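Local coordinates for protein peptidyl tryptophan dihydroxylase (Pseudomonas putida, PDB 7CTQ) that probably uses bound FAD to dihydroxylate a peptidyl tryptophan, a step essential for biogenesis of the tryptophylquinone cofactor of quinohemoprotein amine dehydrogenase, at residues P6-G12 with D136-R142. Numbering follows the deposited sequence.
Sequences PRIVVLG and DFLVEAR. With FAD (flavin-adenine dinucleotide), chain C.
Strands 8-11 and 137-140 run parallel, 4.7 Å apart at closest approach, with their axes 18° apart. Ile8 pairs with Phe137, Val9 with Leu138, Val10 with Val139 and Leu11 with Glu140. The odd-numbered residues of 6-12 make the bonds: Phe137 N to Arg7 O (3.0 Å), Val9 N to Phe137 O (3.0 Å), Val139 N to Val9 O (2.9 Å), Leu11 N to Val139 O (2.8 Å) and Ala141 N to Leu11 O (2.9 Å). Before the strands, Arg7 N donates to Asp136 OD2 (3.1 Å).

Ile8, Val10, Phe137 and Val139 share one face; Val10 CG2 lies 3.6 Å from Val139 CB. On the other, Leu11 (m, t) sets CG 3.5 Å from Leu138 CD1. Glu140 (t, p) curls back to Arg142, with OE1 2.8 Å from NH2 in a salt bridge and OE2 accepting from Arg142 N (2.9 Å). Gly12 has phi/psi 103/133, and a CB there would clash with Ala141 O. Gly12 CA lies 3.4 Å from FAD O4B, and Arg142 CD 3.5 Å from FAD C6A.

These strand ends form part of the FAD pocket, consistent with a Rossmann-type dinucleotide-binding fold, with Gly12 probably opening the GxGxxG motif. Strand 8-11 lies between 31-35 and 137-140, and edge strand 257-259 follows beyond 137-140. Helix 285-294 covers the Phe137 and Val139 face; strand 123-127 packs on Val9, Leu11 and Leu138.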
loop_
_atom_site.group_PDB
_atom_site.type_symbol
_atom_site.label_atom_id
_atom_site.label_comp_id
_atom_site.label_asym_id
_atom_site.label_seq_id
_atom_site.Cartn_x
_atom_site.Cartn_y
_atom_site.Cartn_z
ATOM N N PRO A 6 -14.241 -1.171 24.372
ATOM C CA PRO A 6 -13.409 -0.033 23.960
ATOM C C PRO A 6 -14.027 0.730 22.803
ATOM O O PRO A 6 -14.644 0.149 21.908
ATOM C CB PRO A 6 -12.089 -0.693 23.549
ATOM C CG PRO A 6 -12.503 -2.068 23.096
ATOM C CD PRO A 6 -13.660 -2.466 23.968
ATOM N N ARG A 7 -13.844 2.048 22.827
ATOM C CA ARG A 7 -14.308 2.927 21.758
ATOM C C ARG A 7 -13.222 3.019 20.691
ATOM O O ARG A 7 -12.200 3.682 20.897
ATOM C CB ARG A 7 -14.630 4.312 22.318
ATOM C CG ARG A 7 -16.080 4.506 22.718
ATOM C CD ARG A 7 -16.501 5.970 22.616
ATOM N NE ARG A 7 -16.303 6.528 21.277
ATOM C CZ ARG A 7 -17.291 6.873 20.453
ATOM N NH1 ARG A 7 -18.554 6.708 20.827
ATOM N NH2 ARG A 7 -17.017 7.378 19.253
ATOM N N ILE A 8 -13.434 2.367 19.551
ATOM C CA ILE A 8 -12.465 2.386 18.457
ATOM C C ILE A 8 -12.958 3.340 17.383
ATOM O O ILE A 8 -14.037 3.139 16.809
ATOM C CB ILE A 8 -12.238 0.988 17.860
ATOM C CG1 ILE A 8 -11.723 0.009 18.922
ATOM C CG2 ILE A 8 -11.269 1.095 16.691
ATOM C CD1 ILE A 8 -11.835 -1.445 18.521
ATOM N N VAL A 9 -12.161 4.361 17.078
ATOM C CA VAL A 9 -12.485 5.309 16.019
ATOM C C VAL A 9 -11.393 5.250 14.963
ATOM O O VAL A 9 -10.201 5.350 15.286
ATOM C CB VAL A 9 -12.641 6.744 16.555
ATOM C CG1 VAL A 9 -13.020 7.672 15.415
ATOM C CG2 VAL A 9 -13.671 6.793 17.693
ATOM N N VAL A 10 -11.808 5.099 13.706
ATOM C CA VAL A 10 -10.930 5.106 12.540
ATOM C C VAL A 10 -11.083 6.449 11.831
ATOM O O VAL A 10 -12.205 6.860 11.508
ATOM C CB VAL A 10 -11.271 3.951 11.580
ATOM C CG1 VAL A 10 -10.441 4.051 10.290
ATOM C CG2 VAL A 10 -11.091 2.584 12.265
ATOM N N LEU A 11 -9.961 7.118 11.564
ATOM C CA LEU A 11 -9.948 8.373 10.814
ATOM C C LEU A 11 -9.593 8.095 9.364
ATOM O O LEU A 11 -8.471 7.663 9.069
ATOM C CB LEU A 11 -8.952 9.371 11.403
ATOM C CG LEU A 11 -8.895 9.460 12.921
ATOM C CD1 LEU A 11 -7.867 10.495 13.360
ATOM C CD2 LEU A 11 -10.274 9.788 13.481
ATOM N N GLY A 12 -10.535 8.358 8.463
ATOM C CA GLY A 12 -10.306 8.167 7.042
ATOM C C GLY A 12 -10.953 6.906 6.505
ATOM O O GLY A 12 -10.827 5.825 7.100
ATOM N N ASP A 136 -11.028 5.486 22.711
ATOM C CA ASP A 136 -10.066 4.725 23.497
ATOM C C ASP A 136 -8.938 4.190 22.628
ATOM O O ASP A 136 -7.819 3.998 23.123
ATOM C CB ASP A 136 -10.756 3.565 24.211
ATOM C CG ASP A 136 -11.680 4.034 25.320
ATOM O OD1 ASP A 136 -11.196 4.689 26.272
ATOM O OD2 ASP A 136 -12.895 3.754 25.225
ATOM N N PHE A 137 -9.224 3.943 21.344
ATOM C CA PHE A 137 -8.236 3.497 20.367
ATOM C C PHE A 137 -8.467 4.197 19.037
ATOM O O PHE A 137 -9.594 4.225 18.527
ATOM C CB PHE A 137 -8.274 1.977 20.152
ATOM C CG PHE A 137 -7.036 1.445 19.476
ATOM C CD1 PHE A 137 -6.862 1.583 18.104
ATOM C CD2 PHE A 137 -6.029 0.850 20.224
ATOM C CE1 PHE A 137 -5.703 1.108 17.483
ATOM C CE2 PHE A 137 -4.869 0.373 19.613
ATOM C CZ PHE A 137 -4.707 0.508 18.249
ATOM N N LEU A 138 -7.391 4.720 18.459
ATOM C CA LEU A 138 -7.443 5.476 17.218
ATOM C C LEU A 138 -6.720 4.730 16.097
ATOM O O LEU A 138 -5.547 4.374 16.239
ATOM C CB LEU A 138 -6.814 6.855 17.423
ATOM C CG LEU A 138 -6.922 7.816 16.242
ATOM C CD1 LEU A 138 -8.314 8.384 16.232
ATOM C CD2 LEU A 138 -5.883 8.925 16.348
ATOM N N VAL A 139 -7.407 4.515 14.974
ATOM C CA VAL A 139 -6.769 4.056 13.743
ATOM C C VAL A 139 -6.569 5.266 12.836
ATOM O O VAL A 139 -7.542 5.888 12.397
ATOM C CB VAL A 139 -7.599 2.976 13.033
ATOM C CG1 VAL A 139 -6.888 2.500 11.772
ATOM C CG2 VAL A 139 -7.919 1.818 13.969
ATOM N N GLU A 140 -5.312 5.590 12.540
ATOM C CA GLU A 140 -4.976 6.683 11.629
ATOM C C GLU A 140 -4.890 6.128 10.215
ATOM O O GLU A 140 -3.981 5.353 9.889
ATOM C CB GLU A 140 -3.662 7.343 12.031
ATOM C CG GLU A 140 -3.149 8.297 10.985
ATOM C CD GLU A 140 -4.098 9.445 10.793
ATOM O OE1 GLU A 140 -4.158 10.296 11.703
ATOM O OE2 GLU A 140 -4.785 9.491 9.753
ATOM N N ALA A 141 -5.836 6.525 9.375
ATOM C CA ALA A 141 -5.966 5.970 8.041
ATOM C C ALA A 141 -6.301 7.063 7.045
ATOM O O ALA A 141 -7.030 6.838 6.073
ATOM C CB ALA A 141 -7.028 4.872 8.007
ATOM N N ARG A 142 -5.772 8.266 7.260
ATOM C CA ARG A 142 -6.062 9.371 6.354
ATOM C C ARG A 142 -5.092 9.462 5.190
ATOM O O ARG A 142 -4.968 10.534 4.588
ATOM C CB ARG A 142 -6.095 10.697 7.111
ATOM C CG ARG A 142 -7.181 10.766 8.171
ATOM C CD ARG A 142 -7.173 12.117 8.832
ATOM N NE ARG A 142 -6.592 12.035 10.164
ATOM C CZ ARG A 142 -5.830 12.982 10.697
ATOM N NH1 ARG A 142 -5.576 14.087 10.004
ATOM N NH2 ARG A 142 -5.333 12.823 11.920
HETATM P PA FAD C . -6.731 7.186 0.959
HETATM O O1A FAD C . -7.268 6.337 -0.125
HETATM O O2A FAD C . -6.048 8.449 0.454
HETATM O O5B FAD C . -7.863 7.445 2.004
HETATM C C5B FAD C . -7.786 8.534 2.944
HETATM C C4B FAD C . -9.202 8.966 3.216
HETATM O O4B FAD C . -9.208 9.897 4.323
HETATM C C3B FAD C . -9.919 9.666 2.057
HETATM O O3B FAD C . -11.285 9.259 2.007
HETATM C C2B FAD C . -9.752 11.153 2.396
HETATM O O2B FAD C . -10.815 11.967 1.903
HETATM C C1B FAD C . -9.819 11.104 3.922
HETATM N N9A FAD C . -9.202 12.209 4.644
HETATM C C8A FAD C . -8.050 12.886 4.363
HETATM N N7A FAD C . -7.749 13.833 5.218
HETATM C C5A FAD C . -8.805 13.794 6.112
HETATM C C6A FAD C . -9.114 14.559 7.255
HETATM N N6A FAD C . -8.353 15.552 7.713
HETATM N N1A FAD C . -10.251 14.259 7.937
HETATM C C2A FAD C . -11.021 13.265 7.487
HETATM N N3A FAD C . -10.826 12.482 6.419
HETATM C C4A FAD C . -9.699 12.794 5.774
HETATM N N1 FAD C . -3.127 3.183 -6.540
HETATM C C2 FAD C . -3.599 2.287 -7.458
HETATM O O2 FAD C . -4.040 1.187 -7.123
HETATM N N3 FAD C . -3.600 2.615 -8.798
HETATM C C4 FAD C . -3.159 3.804 -9.343
HETATM O O4 FAD C . -3.222 3.988 -10.557
HETATM C C4X FAD C . -2.657 4.749 -8.365
HETATM N N5 FAD C . -2.212 5.899 -8.797
HETATM C C5X FAD C . -1.730 6.803 -7.863
HETATM C C6 FAD C . -1.243 8.034 -8.307
HETATM C C7 FAD C . -0.734 8.968 -7.411
HETATM C C7M FAD C . -0.220 10.287 -7.924
HETATM C C8 FAD C . -0.706 8.668 -6.040
HETATM C C8M FAD C . -0.171 9.661 -5.042
HETATM C C9 FAD C . -1.195 7.445 -5.593
HETATM C C9A FAD C . -1.698 6.512 -6.491
HETATM N N10 FAD C . -2.206 5.267 -6.066
HETATM C C10 FAD C . -2.679 4.350 -6.983
HETATM C "C1'" FAD C . -2.154 4.893 -4.652
HETATM C "C2'" FAD C . -3.496 4.949 -3.940
HETATM O "O2'" FAD C . -4.150 6.199 -4.156
HETATM C "C3'" FAD C . -3.249 4.747 -2.446
HETATM O "O3'" FAD C . -2.376 3.633 -2.301
HETATM C "C4'" FAD C . -4.489 4.493 -1.596
HETATM O "O4'" FAD C . -5.568 5.350 -1.979
HETATM C "C5'" FAD C . -4.178 4.667 -0.128
HETATM O "O5'" FAD C . -5.311 4.226 0.634
HETATM P P FAD C . -5.610 4.821 2.043
HETATM O O1P FAD C . -4.388 4.516 2.924
HETATM O O2P FAD C . -6.931 4.351 2.545
HETATM O O3P FAD C . -5.634 6.386 1.781
#